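Local coordinates for protein dipicolinate synthase subunit A (PDB 3D4O) that probably forms, with a partner subunit, the NAD(P)-dependent enzyme that makes dipicolinate, a metabolite of the bacterial spore, at residues C[155-160]-C[178-183]; C[149-154]-C[214-219]; C[140-145]-C[171-176]; C[237-242]-C[261-266]; C[184-189]-C[201-206]. All coordinates share one frame; numbering follows the deposited sequence. Where two conformers were deposited one is given.

All five contacts lie in the C-terminal Rossmann-type domain. Contacts 1, 4 and 5, all partly buried, pair neighbouring parallel strands through main-chain hydrogen bonds. Contact 1 joins the inner strands 157-161 and 180-185, while contacts 4 and 5 attach the outermost strands, 261-264 and 200-203, at the two ends of the sheet. Contacts 1 and 5 share strand 180-185. Contacts 2 and 3 are buried and depend on side-chain packing: contact 2 fits a loop to the start of strand 216-219, and contact 3 packs helix 127-148 on helix 165-176. Both also touch the second subunit, and they meet where Phe-174 packs on Ile-153 and Ile-218.

Contact 1: residues C[155-160]-C[178-183]; sequences GANVAV and GAKVKV
Five main-chain hydrogen bonds join the two parallel segments. Lys-180 N gives to Ala-156 O at 2.8 Å, nearly along the C=O axis, whereas Val-158 N approaches Lys-180 O at 2.9 Å from above the carbonyl plane. Lys-182 N then bonds to Val-158 O, and Val-160 N to Lys-182 O. The pairing starts ahead of the strands, where Gly-155 N meets Gly-178 O at 2.8 Å. Gly-178, with phi at 92°, closes helix 165-176 in a Schellman motif.

On one face Val-158 holds CG1 anti to its backbone N (chi1 175°), which sets CG2 against Ala-179 CB at 3.5 Å. On the other, Asn-157 and Lys-180 cross obliquely, OD1 lying 3.9 Å from Lys-180 CB. Lys-182 places CG in the crowded position between N and C (chi1 57°), 3.8 Å from Ala-159 CB. The polar ends are held farther out: Asn-157 ND2 bonds to Asp-213 O and Lys-182 NZ to Glu-210 O.

The pair forms the first beta-alpha-beta crossover of the Rossmann-type sheet. Val-160, Val-181 and Val-183 face helix 165-176, while strands 216-219 and 200-203 flank the two strands on their outer edges.

Contact 2: residues C[149-154]-C[214-219]; sequences TDFTIH and VDVCIN
The irregular loop 149-154 passes the start of strand 216-219 at a distance that excludes strand pairing, the closest CA atoms, those of Ile-153 and Val-216, being 8.3 Å apart. Side chains bridge the gap, and three of them converge on one methyl group, Val-216 CG2. Thr-149 CG2 comes to 4.1 Å from it, the two side chains crossing at about a right angle. Phe-151 presents its ring edge, with CE1 4.2 Å from the same Val-216 CG2. Ile-153 reaches it with CD1, its CG1 standing anti to the carbonyl carbon (chi1 -59°).

The Phe-151 ring starts from the crowded position between N and C (chi1 53°), which folds it back so that Thr-149 CB sits 3.8 Å above its plane, over the centre. Its tip, CZ, also meets Asp-215 CB at 3.8 Å, the ring and carboxylate planes being 54° apart. That carboxylate is fixed by other partners: OD1 bonds to His-237 NE2 and OD2 to Asn-157 N. Thr-152 OG1 donates to a lone pair of His-154 O at 2.8 Å, a bond within the loop itself.

The loop joins helix 127-148 to strand 157-161 and lies at the dimer interface, where Glu-139 of the second subunit accepts bonds from Ile-153 N and His-154 N. Ile-153 also packs on Ala-145 and Ile-146 of helix 127-148 and on Phe-174 of helix 165-176, while Val-216 begins the strand between 157-161 and 239-242.

Contact 3: residues C[140-145]-C[171-176]; sequences GTIMMA and ARKFAA. With EDO (1,2-ethanediol), chain L.
Two helices packed on the same side of a Rossmann-type parallel sheet meet here: helix 127-148, which precedes the first strand, and helix 165-176, the crossover helix after it. Their segments cross at -47° with the axes 10.4 Å apart, a spacing filled by side chains.

Phe-174 carries the contact, its ring surrounded on several sides. Ile-142 lies over one face in a CH-pi contact, CG1 standing 4.0 Å from the Phe-174 centroid and displaced toward the rim, as the two side chains slide past each other in opposite directions. At the ring edge, in plane, Thr-141 CG2 meets Phe-174 CE2 at 3.7 Å and Ala-145 CB meets CZ at 3.8 Å. Thr-141 can turn its methyl to the ring because CG2 is anti to the backbone N, while OG1 bonds back to Thr-137 O. Beyond the ring, Ile-142 extends CD1 across Lys-173 to a tight 3.4 Å from its CB.

Ile-153, Val-181 and Ile-218 add to the surroundings of Phe-174. The outer flank of the pair faces the dimer partner, with Ile-142 against Leu-177 of the second subunit. Between helix 165-176 and Met-197, whose O also bonds to it, a 1,2-ethanediol, probably from the crystallisation liquor, makes a weak hydrogen bond from O2 to Arg-172 O at 2.9 Å.

Contact 4: residues C[237-242]-C[261-266]; sequences HTFVID and KALLVP
Phe-239 and Leu-263 meet on one face of the sheet, the Leu-263 methyl CD1 lying in plane at the ring edge, 3.9 Å from Phe-239 CE1. With CG anti to its backbone N (chi1 -180°), Phe-239 lies alongside Lys-261 and points the same way. Ile-241 CG1 lies over one ring face, toward its rim and 3.4 Å above the plane, and Ile-241 CG2 touches Val-265 CG2. On the other face of the sheet Val-240 CB packs against Ala-262 CB at 3.8 Å.

Between these layers, three hydrogen bonds tie the parallel strands 239-242 and 261-264. Val-240 N gives to Lys-261 O and Leu-263 N to Val-240 O; the shortest, Asp-242 N to Leu-263 O, is 2.7 Å and nearly along the C=O axis. Val-265 N, just past the second strand, adds a fourth to Asp-242 O at 2.9 Å. At the other end a water bridges Thr-238 O and Lys-261 N.

The pairing adds the outermost strand of the Rossmann-type sheet, covered by helices 252-257 and 127-148. Asp-242 is buried, its CG 4.1 Å from Leu-264 CD1, yet its oxygens are well supplied: Asn-219 ND2 and Ala-244 N bond to OD1, and Gly-249 N and Thr-250 OG1 to OD2. Such a grip should favour an ionised carboxylate and fix its rotation.

Contact 5: residues C[184-189]-C[201-206]; sequences GARESD and PFHISK
Two main-chain hydrogen bonds finish the parallel pairing of strands 180-185 and 200-203. Ala-185 N gives to Phe-202 O at 3.2 Å, nearly along the C=O axis. Ile-204 N then reaches Ala-185 O at 3.0 Å, but from 62° above the carbonyl plane, because the chain is already turning into a short 3-10 segment. Beside this turn His-203 ND1 is gripped twice by Ser-205, accepting from its N and sharing a 2.7 Å bond with its OG. Arg-186 and Glu-187 add a salt bridge of charges alone, the carboxylate oxygen lying well out of the guanidinium plane.

Packing is closest at Gly-184. Phe-202 takes the crowded position between N and C (chi1 68°), which brings its ring flat under the glycine, with Gly-184 CA 3.5 Å from the Phe-202 centroid in a CH-pi contact. Having no side chain, Gly-184 lets the ring come this near, and Ile-204 CD1 packs on its carbonyl carbon. Arg-186 runs alongside His-203, pointing the same way: its CA lies over the imidazole face and its CG is 3.5 Å from His-203 NE2. Leu-161 of the neighbouring strand 157-161 backs both Phe-202 and Ile-204.

These strand ends adjoin the turn with a GxGxxG-like sequence, where Rossmann domains usually hold the dinucleotide. The N-H from Ser-205 is consistent with ND1 of His-203 serving as an acceptor, and the Arg-186 charge, partly offset by Glu-187, might add slightly to a preference for the neutral imidazole.

Contact 1: residues C[155-160]-C[178-183]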
# COMPACT_ATOMS: atom_id res chain seq x y z
N GLY C 155 -4.63 -6.71 12.32
CA GLY C 155 -4.46 -7.83 13.21
C GLY C 155 -3.05 -8.35 13.36
O GLY C 155 -2.77 -9.22 14.18
N ALA C 156 -2.15 -7.81 12.56
CA ALA C 156 -0.73 -8.21 12.59
C ALA C 156 -0.02 -7.52 13.71
O ALA C 156 -0.49 -6.52 14.22
CB ALA C 156 -0.03 -7.85 11.24
N ASN C 157 1.11 -8.08 14.11
CA ASN C 157 1.97 -7.49 15.12
C ASN C 157 2.95 -6.57 14.44
O ASN C 157 3.79 -7.03 13.69
CB ASN C 157 2.73 -8.56 15.90
CG ASN C 157 1.80 -9.39 16.79
OD1 ASN C 157 0.71 -8.95 17.18
ND2 ASN C 157 2.25 -10.58 17.14
N VAL C 158 2.84 -5.28 14.74
CA VAL C 158 3.70 -4.27 14.12
C VAL C 158 4.46 -3.48 15.14
O VAL C 158 3.88 -2.98 16.09
CB VAL C 158 2.85 -3.27 13.28
CG1 VAL C 158 3.72 -2.10 12.72
CG2 VAL C 158 2.12 -4.02 12.16
N ALA C 159 5.76 -3.41 14.96
CA ALA C 159 6.65 -2.63 15.84
C ALA C 159 7.18 -1.45 15.07
O ALA C 159 7.51 -1.56 13.87
CB ALA C 159 7.82 -3.44 16.32
N VAL C 160 7.17 -0.31 15.75
CA VAL C 160 7.83 0.90 15.23
C VAL C 160 8.94 1.23 16.23
O VAL C 160 8.73 1.20 17.45
CB VAL C 160 6.91 2.12 15.08
CG1 VAL C 160 7.74 3.33 14.62
CG2 VAL C 160 5.76 1.88 14.10
N GLY C 178 -5.72 -0.96 12.36
CA GLY C 178 -5.98 -2.28 12.97
C GLY C 178 -4.81 -3.16 13.27
O GLY C 178 -4.99 -4.28 13.72
N ALA C 179 -3.58 -2.66 13.10
CA ALA C 179 -2.40 -3.42 13.55
C ALA C 179 -2.29 -3.38 15.08
O ALA C 179 -2.81 -2.51 15.72
CB ALA C 179 -1.13 -2.91 12.92
N LYS C 180 -1.63 -4.37 15.65
CA LYS C 180 -1.34 -4.38 17.09
C LYS C 180 0.06 -3.84 17.14
O LYS C 180 1.03 -4.52 16.84
CB LYS C 180 -1.47 -5.77 17.70
CG LYS C 180 -2.90 -6.26 17.71
CD LYS C 180 -3.00 -7.76 17.97
CE LYS C 180 -4.49 -8.21 18.05
NZ LYS C 180 -5.31 -7.74 16.88
N VAL C 181 0.12 -2.58 17.49
CA VAL C 181 1.32 -1.82 17.41
C VAL C 181 2.06 -1.70 18.71
O VAL C 181 1.52 -1.37 19.75
CB VAL C 181 1.04 -0.40 16.92
CG1 VAL C 181 2.32 0.42 16.97
CG2 VAL C 181 0.39 -0.38 15.50
N LYS C 182 3.35 -1.96 18.61
CA LYS C 182 4.22 -1.76 19.76
C LYS C 182 5.30 -0.82 19.30
O LYS C 182 5.70 -0.87 18.15
CB LYS C 182 4.80 -3.07 20.30
CG LYS C 182 5.58 -3.89 19.32
CD LYS C 182 6.38 -5.01 20.04
CE LYS C 182 5.51 -6.08 20.63
NZ LYS C 182 6.25 -7.23 21.32
N VAL C 183 5.69 0.08 20.18
CA VAL C 183 6.69 1.08 19.86
C VAL C 183 7.87 0.99 20.84
O VAL C 183 7.71 0.96 22.07
CB VAL C 183 6.11 2.53 19.81
CG1 VAL C 183 7.20 3.53 19.26
CG2 VAL C 183 4.83 2.61 18.95

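Contact 2: residues C[149-154]-C[214-219]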
# COMPACT_ATOMS: atom_id res chain seq x y z
N THR C 149 3.52 -7.81 1.89
CA THR C 149 3.08 -8.88 2.80
C THR C 149 1.98 -9.72 2.15
O THR C 149 1.24 -9.25 1.26
CB THR C 149 2.60 -8.32 4.13
OG1 THR C 149 1.49 -7.43 3.89
CG2 THR C 149 3.74 -7.58 4.84
N ASP C 150 1.92 -10.99 2.53
CA ASP C 150 0.90 -11.88 2.00
C ASP C 150 -0.21 -12.07 3.03
O ASP C 150 -1.09 -12.88 2.87
CB ASP C 150 1.49 -13.20 1.52
CG ASP C 150 1.98 -14.10 2.65
OD1 ASP C 150 2.02 -13.69 3.83
OD2 ASP C 150 2.30 -15.24 2.32
N PHE C 151 -0.15 -11.27 4.06
CA PHE C 151 -1.13 -11.24 5.15
C PHE C 151 -1.58 -9.80 5.38
O PHE C 151 -0.93 -8.85 4.93
CB PHE C 151 -0.52 -11.82 6.45
CG PHE C 151 0.78 -11.16 6.86
CD1 PHE C 151 0.79 -9.97 7.57
CD2 PHE C 151 1.99 -11.73 6.52
CE1 PHE C 151 2.00 -9.35 7.93
CE2 PHE C 151 3.18 -11.12 6.88
CZ PHE C 151 3.19 -9.92 7.59
N THR C 152 -2.70 -9.64 6.08
CA THR C 152 -3.22 -8.30 6.40
C THR C 152 -2.43 -7.63 7.52
O THR C 152 -2.00 -8.27 8.47
CB THR C 152 -4.74 -8.30 6.81
OG1 THR C 152 -4.92 -9.15 7.97
CG2 THR C 152 -5.67 -8.77 5.63
N ILE C 153 -2.26 -6.34 7.36
CA ILE C 153 -1.69 -5.48 8.41
C ILE C 153 -2.67 -5.45 9.57
O ILE C 153 -2.29 -5.38 10.74
CB ILE C 153 -1.45 -4.04 7.91
CG1 ILE C 153 -0.50 -4.05 6.72
CG2 ILE C 153 -0.88 -3.19 9.02
CD1 ILE C 153 0.74 -4.87 6.97
N HIS C 154 -3.95 -5.51 9.22
CA HIS C 154 -5.01 -5.59 10.21
C HIS C 154 -4.79 -6.87 11.02
O HIS C 154 -4.66 -7.97 10.45
CB HIS C 154 -6.38 -5.63 9.50
CG HIS C 154 -7.56 -5.56 10.42
ND1 HIS C 154 -7.78 -6.49 11.40
CD2 HIS C 154 -8.62 -4.71 10.48
CE1 HIS C 154 -8.90 -6.22 12.03
NE2 HIS C 154 -9.44 -5.14 11.49
N VAL C 214 7.01 -10.23 15.99
CA VAL C 214 6.64 -9.13 15.11
C VAL C 214 6.63 -9.49 13.65
O VAL C 214 7.56 -10.11 13.10
CB VAL C 214 7.53 -7.90 15.39
CG1 VAL C 214 7.30 -6.83 14.38
CG2 VAL C 214 7.19 -7.40 16.80
N ASP C 215 5.56 -9.04 13.02
CA ASP C 215 5.32 -9.33 11.60
C ASP C 215 5.89 -8.27 10.66
O ASP C 215 6.29 -8.58 9.55
CB ASP C 215 3.83 -9.40 11.35
CG ASP C 215 3.19 -10.51 12.09
OD1 ASP C 215 3.71 -11.64 12.01
OD2 ASP C 215 2.15 -10.24 12.73
N VAL C 216 5.82 -7.02 11.10
CA VAL C 216 6.36 -5.89 10.33
C VAL C 216 7.02 -4.96 11.31
O VAL C 216 6.43 -4.59 12.32
CB VAL C 216 5.29 -5.11 9.51
CG1 VAL C 216 5.96 -3.97 8.67
CG2 VAL C 216 4.52 -6.05 8.56
N CYS C 217 8.25 -4.63 11.01
CA CYS C 217 9.03 -3.73 11.84
C CYS C 217 9.50 -2.53 11.02
O CYS C 217 10.15 -2.69 9.99
CB CYS C 217 10.23 -4.48 12.37
SG CYS C 217 11.35 -3.49 13.40
N ILE C 218 9.11 -1.35 11.49
CA ILE C 218 9.50 -0.10 10.85
C ILE C 218 10.49 0.63 11.70
O ILE C 218 10.18 1.01 12.82
CB ILE C 218 8.26 0.82 10.64
CG1 ILE C 218 7.21 0.04 9.82
CG2 ILE C 218 8.72 2.13 9.99
CD1 ILE C 218 5.83 0.08 10.40
N ASN C 219 11.71 0.80 11.19
CA ASN C 219 12.70 1.57 11.94
C ASN C 219 12.75 3.03 11.53
O ASN C 219 12.77 3.36 10.35
CB ASN C 219 14.10 1.02 11.78
CG ASN C 219 15.11 1.87 12.53
OD1 ASN C 219 14.96 2.12 13.72
ND2 ASN C 219 16.11 2.38 11.83

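Contact 3: residues C[140-145]-C[171-176]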
# COMPACT_ATOMS: atom_id res chain seq x y z
N GLY C 140 3.27 6.18 2.54
CA GLY C 140 4.12 5.33 1.72
C GLY C 140 4.51 4.06 2.45
O GLY C 140 4.61 3.00 1.86
N THR C 141 4.76 4.19 3.74
CA THR C 141 5.15 3.05 4.58
C THR C 141 3.99 2.04 4.66
O THR C 141 4.16 0.86 4.55
CB THR C 141 5.57 3.52 6.00
OG1 THR C 141 6.68 4.41 5.88
CG2 THR C 141 5.99 2.30 6.91
N ILE C 142 2.79 2.56 4.79
CA ILE C 142 1.60 1.72 4.85
C ILE C 142 1.42 1.03 3.51
O ILE C 142 1.18 -0.18 3.45
CB ILE C 142 0.39 2.57 5.24
CG1 ILE C 142 0.41 2.75 6.76
CG2 ILE C 142 -0.95 1.96 4.78
CD1 ILE C 142 -0.53 3.87 7.19
N MSE C 143 1.53 1.80 2.44
CA MSE C 143 1.36 1.24 1.09
C MSE C 143 2.36 0.11 0.90
O MSE C 143 2.04 -0.94 0.39
CB MSE C 143 1.54 2.31 0.01
CG MSE C 143 1.68 1.71 -1.40
SE MSE C 143 2.46 2.98 -2.69
CE MSE C 143 4.34 2.93 -2.09
N MSE C 144 3.58 0.32 1.35
CA MSE C 144 4.62 -0.72 1.19
C MSE C 144 4.37 -1.99 2.00
O MSE C 144 4.64 -3.12 1.56
CB MSE C 144 6.00 -0.24 1.63
CG MSE C 144 6.44 1.14 1.16
SE MSE C 144 8.20 1.06 0.38
CE MSE C 144 7.14 0.22 -1.09
N ALA C 145 3.93 -1.79 3.22
CA ALA C 145 3.71 -2.90 4.15
C ALA C 145 2.60 -3.78 3.59
O ALA C 145 2.65 -5.03 3.64
CB ALA C 145 3.37 -2.39 5.55
N ALA C 171 3.44 5.17 13.60
CA ALA C 171 2.82 4.25 14.57
C ALA C 171 1.31 4.50 14.66
O ALA C 171 0.50 3.57 14.62
CB ALA C 171 3.49 4.37 15.91
N ARG C 172 0.94 5.77 14.66
CA ARG C 172 -0.47 6.19 14.79
C ARG C 172 -1.32 5.60 13.65
O ARG C 172 -2.44 5.13 13.84
CB ARG C 172 -0.55 7.73 14.84
CG ARG C 172 -1.93 8.30 15.17
CD ARG C 172 -1.92 9.85 15.43
NE ARG C 172 -1.69 10.32 16.82
CZ ARG C 172 -0.62 11.01 17.23
NH1 ARG C 172 0.34 11.29 16.36
NH2 ARG C 172 -0.51 11.45 18.51
N LYS C 173 -0.77 5.65 12.46
CA LYS C 173 -1.45 5.15 11.27
C LYS C 173 -1.51 3.61 11.21
O LYS C 173 -2.46 3.06 10.74
CB LYS C 173 -0.86 5.75 9.99
CG LYS C 173 -1.37 7.16 9.82
CD LYS C 173 -0.88 7.87 8.57
CE LYS C 173 -1.77 9.12 8.24
NZ LYS C 173 -1.93 10.21 9.22
N PHE C 174 -0.50 2.91 11.68
CA PHE C 174 -0.60 1.46 11.65
C PHE C 174 -1.69 1.04 12.63
O PHE C 174 -2.49 0.13 12.34
CB PHE C 174 0.74 0.75 11.89
CG PHE C 174 1.51 0.55 10.64
CD1 PHE C 174 1.32 -0.59 9.87
CD2 PHE C 174 2.39 1.51 10.18
CE1 PHE C 174 1.99 -0.78 8.69
CE2 PHE C 174 3.08 1.33 9.02
CZ PHE C 174 2.89 0.17 8.26
N ALA C 175 -1.76 1.75 13.74
CA ALA C 175 -2.72 1.43 14.79
C ALA C 175 -4.13 1.73 14.30
O ALA C 175 -5.04 0.94 14.48
CB ALA C 175 -2.44 2.18 16.05
N ALA C 176 -4.30 2.86 13.64
CA ALA C 176 -5.64 3.27 13.19
C ALA C 176 -6.13 2.32 12.11
O ALA C 176 -7.33 2.19 11.87
CB ALA C 176 -5.69 4.73 12.74
C1 EDO L . -3.03 5.43 18.25
O1 EDO L . -3.27 6.50 19.18
C2 EDO L . -4.33 5.09 17.52
O2 EDO L . -4.15 5.38 16.14

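Contact 4: residues C[237-242]-C[261-266]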
# COMPACT_ATOMS: atom_id res chain seq x y z
N HIS C 237 9.30 -14.54 8.41
CA HIS C 237 8.49 -13.82 7.42
C HIS C 237 8.45 -12.32 7.69
O HIS C 237 7.81 -11.57 6.96
CB HIS C 237 7.06 -14.33 7.44
CG HIS C 237 6.35 -14.02 8.72
ND1 HIS C 237 6.27 -14.91 9.77
CD2 HIS C 237 5.73 -12.88 9.14
CE1 HIS C 237 5.62 -14.35 10.77
NE2 HIS C 237 5.30 -13.11 10.42
N THR C 238 9.16 -11.87 8.72
CA THR C 238 9.10 -10.46 9.10
C THR C 238 9.56 -9.55 7.98
O THR C 238 10.48 -9.86 7.24
CB THR C 238 9.91 -10.15 10.34
OG1 THR C 238 9.58 -11.07 11.37
CG2 THR C 238 9.57 -8.75 10.83
N PHE C 239 8.89 -8.41 7.87
CA PHE C 239 9.26 -7.39 6.89
C PHE C 239 9.79 -6.16 7.64
O PHE C 239 9.10 -5.57 8.47
CB PHE C 239 8.06 -7.06 6.02
CG PHE C 239 8.32 -6.01 4.95
CD1 PHE C 239 9.54 -5.92 4.31
CD2 PHE C 239 7.31 -5.18 4.54
CE1 PHE C 239 9.75 -4.98 3.34
CE2 PHE C 239 7.50 -4.26 3.54
CZ PHE C 239 8.73 -4.17 2.92
N VAL C 240 11.04 -5.82 7.38
CA VAL C 240 11.64 -4.66 8.03
C VAL C 240 11.71 -3.50 7.05
O VAL C 240 12.34 -3.60 6.02
CB VAL C 240 13.09 -4.90 8.51
CG1 VAL C 240 13.69 -3.56 9.01
CG2 VAL C 240 13.18 -6.01 9.59
N ILE C 241 11.03 -2.41 7.39
CA ILE C 241 11.04 -1.21 6.57
C ILE C 241 11.87 -0.17 7.32
O ILE C 241 11.48 0.27 8.40
CB ILE C 241 9.62 -0.68 6.28
CG1 ILE C 241 8.80 -1.67 5.42
CG2 ILE C 241 9.67 0.62 5.48
CD1 ILE C 241 7.32 -1.22 5.17
N ASP C 242 13.04 0.16 6.77
CA ASP C 242 13.97 1.12 7.41
C ASP C 242 13.87 2.51 6.78
O ASP C 242 14.27 2.75 5.63
CB ASP C 242 15.39 0.60 7.39
CG ASP C 242 16.26 1.27 8.42
OD1 ASP C 242 15.87 2.31 8.99
OD2 ASP C 242 17.36 0.74 8.64
N LYS C 261 13.47 -10.22 4.88
CA LYS C 261 13.33 -9.13 3.89
C LYS C 261 13.37 -7.77 4.60
O LYS C 261 12.48 -7.41 5.37
CB LYS C 261 12.02 -9.25 3.11
CG LYS C 261 11.86 -8.20 2.01
CD LYS C 261 10.68 -8.53 1.11
CE LYS C 261 10.61 -7.62 -0.14
NZ LYS C 261 9.54 -8.01 -1.09
N ALA C 262 14.41 -7.02 4.30
CA ALA C 262 14.64 -5.71 4.89
C ALA C 262 15.01 -4.71 3.81
O ALA C 262 15.87 -4.96 2.99
CB ALA C 262 15.76 -5.81 5.92
N LEU C 263 14.33 -3.57 3.82
CA LEU C 263 14.55 -2.51 2.83
C LEU C 263 14.81 -1.14 3.46
O LEU C 263 14.16 -0.74 4.43
CB LEU C 263 13.33 -2.40 1.90
CG LEU C 263 12.82 -3.61 1.10
CD1 LEU C 263 11.55 -3.24 0.38
CD2 LEU C 263 13.86 -4.07 0.10
N LEU C 264 15.77 -0.43 2.87
CA LEU C 264 16.10 0.95 3.24
C LEU C 264 15.29 1.78 2.25
O LEU C 264 15.59 1.82 1.07
CB LEU C 264 17.62 1.21 3.13
CG LEU C 264 18.17 2.57 3.57
CD1 LEU C 264 17.92 2.84 5.04
CD2 LEU C 264 19.65 2.65 3.28
N VAL C 265 14.27 2.47 2.75
CA VAL C 265 13.28 3.14 1.88
C VAL C 265 13.18 4.67 2.00
O VAL C 265 12.31 5.19 2.70
CB VAL C 265 11.89 2.58 2.16
CG1 VAL C 265 10.88 3.20 1.20
CG2 VAL C 265 11.87 1.02 2.04
N PRO C 266 14.06 5.39 1.31
CA PRO C 266 13.94 6.85 1.31
C PRO C 266 13.07 7.38 0.20
O PRO C 266 12.70 6.65 -0.70
CB PRO C 266 15.37 7.31 1.05
CG PRO C 266 15.92 6.24 0.12
CD PRO C 266 15.27 4.94 0.59
O HOH W 1 11.09 -12.04 5.82

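Contact 5: residues C[184-189]-C[201-206]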
# COMPACT_ATOMS: atom_id res chain seq x y z
N GLY C 184 9.05 0.93 20.26
CA GLY C 184 10.29 0.87 21.03
C GLY C 184 10.99 2.21 21.10
O GLY C 184 11.10 2.92 20.12
N ALA C 185 11.41 2.57 22.31
CA ALA C 185 12.14 3.86 22.53
C ALA C 185 12.88 3.81 23.84
O ALA C 185 12.62 2.98 24.68
CB ALA C 185 11.17 5.05 22.53
N ARG C 186 13.82 4.72 24.00
CA ARG C 186 14.61 4.77 25.20
C ARG C 186 14.07 5.72 26.30
O ARG C 186 14.16 5.42 27.49
CB ARG C 186 16.04 5.18 24.85
CG ARG C 186 16.99 4.91 25.98
CD ARG C 186 18.40 5.32 25.67
NE ARG C 186 18.37 6.68 25.14
CZ ARG C 186 18.19 7.78 25.87
NH1 ARG C 186 18.01 7.72 27.19
NH2 ARG C 186 18.18 8.95 25.26
N GLU C 187 13.53 6.85 25.88
CA GLU C 187 13.08 7.91 26.82
C GLU C 187 11.76 7.61 27.52
O GLU C 187 10.78 7.22 26.89
CB GLU C 187 13.01 9.27 26.13
CG GLU C 187 14.36 9.78 25.62
CD GLU C 187 14.69 9.24 24.22
OE1 GLU C 187 14.24 8.14 23.89
OE2 GLU C 187 15.41 9.93 23.47
N SER C 188 11.75 7.82 28.83
CA SER C 188 10.58 7.51 29.66
C SER C 188 9.35 8.33 29.26
O SER C 188 8.22 7.85 29.34
CB SER C 188 10.90 7.70 31.15
OG SER C 188 11.28 9.05 31.44
N ASP C 189 9.57 9.56 28.82
CA ASP C 189 8.44 10.42 28.47
C ASP C 189 7.82 9.85 27.22
O ASP C 189 6.59 9.78 27.09
CB ASP C 189 8.82 11.91 28.32
CG ASP C 189 9.84 12.15 27.27
OD1 ASP C 189 10.80 11.36 27.22
OD2 ASP C 189 9.71 13.14 26.52
N PRO C 201 4.32 0.11 24.74
CA PRO C 201 5.70 0.55 24.71
C PRO C 201 6.65 -0.49 25.18
O PRO C 201 6.27 -1.39 25.91
CB PRO C 201 5.73 1.68 25.74
CG PRO C 201 4.70 1.31 26.74
CD PRO C 201 3.63 0.52 25.98
N PHE C 202 7.88 -0.37 24.73
CA PHE C 202 8.95 -1.22 25.24
C PHE C 202 10.27 -0.50 25.19
O PHE C 202 10.50 0.28 24.31
CB PHE C 202 9.03 -2.56 24.52
CG PHE C 202 9.47 -2.49 23.07
CD1 PHE C 202 8.55 -2.25 22.07
CD2 PHE C 202 10.78 -2.75 22.72
CE1 PHE C 202 8.92 -2.24 20.74
CE2 PHE C 202 11.18 -2.74 21.39
CZ PHE C 202 10.24 -2.47 20.40
N HIS C 203 11.15 -0.75 26.16
CA HIS C 203 12.45 -0.09 26.14
C HIS C 203 13.23 -0.69 25.00
O HIS C 203 13.33 -1.91 24.83
CB HIS C 203 13.21 -0.22 27.47
CG HIS C 203 14.37 0.73 27.59
ND1 HIS C 203 15.63 0.43 27.13
CD2 HIS C 203 14.46 1.95 28.16
CE1 HIS C 203 16.45 1.43 27.40
NE2 HIS C 203 15.76 2.37 28.03
N ILE C 204 13.81 0.21 24.23
CA ILE C 204 14.52 -0.14 23.02
C ILE C 204 15.61 -1.19 23.26
O ILE C 204 16.01 -1.93 22.35
CB ILE C 204 15.11 1.11 22.36
CG1 ILE C 204 15.46 0.82 20.91
CG2 ILE C 204 16.33 1.62 23.16
CD1 ILE C 204 14.33 0.46 20.00
N SER C 205 16.08 -1.26 24.50
CA SER C 205 17.18 -2.18 24.84
C SER C 205 16.71 -3.62 24.88
O SER C 205 17.49 -4.54 24.94
CB SER C 205 17.82 -1.79 26.19
OG SER C 205 16.91 -1.99 27.25
N LYS C 206 15.40 -3.81 24.82
CA LYS C 206 14.80 -5.14 24.86
C LYS C 206 14.26 -5.57 23.51
O LYS C 206 13.41 -6.44 23.42
CB LYS C 206 13.62 -5.13 25.85
CG LYS C 206 14.01 -4.72 27.25
CD LYS C 206 15.11 -5.61 27.77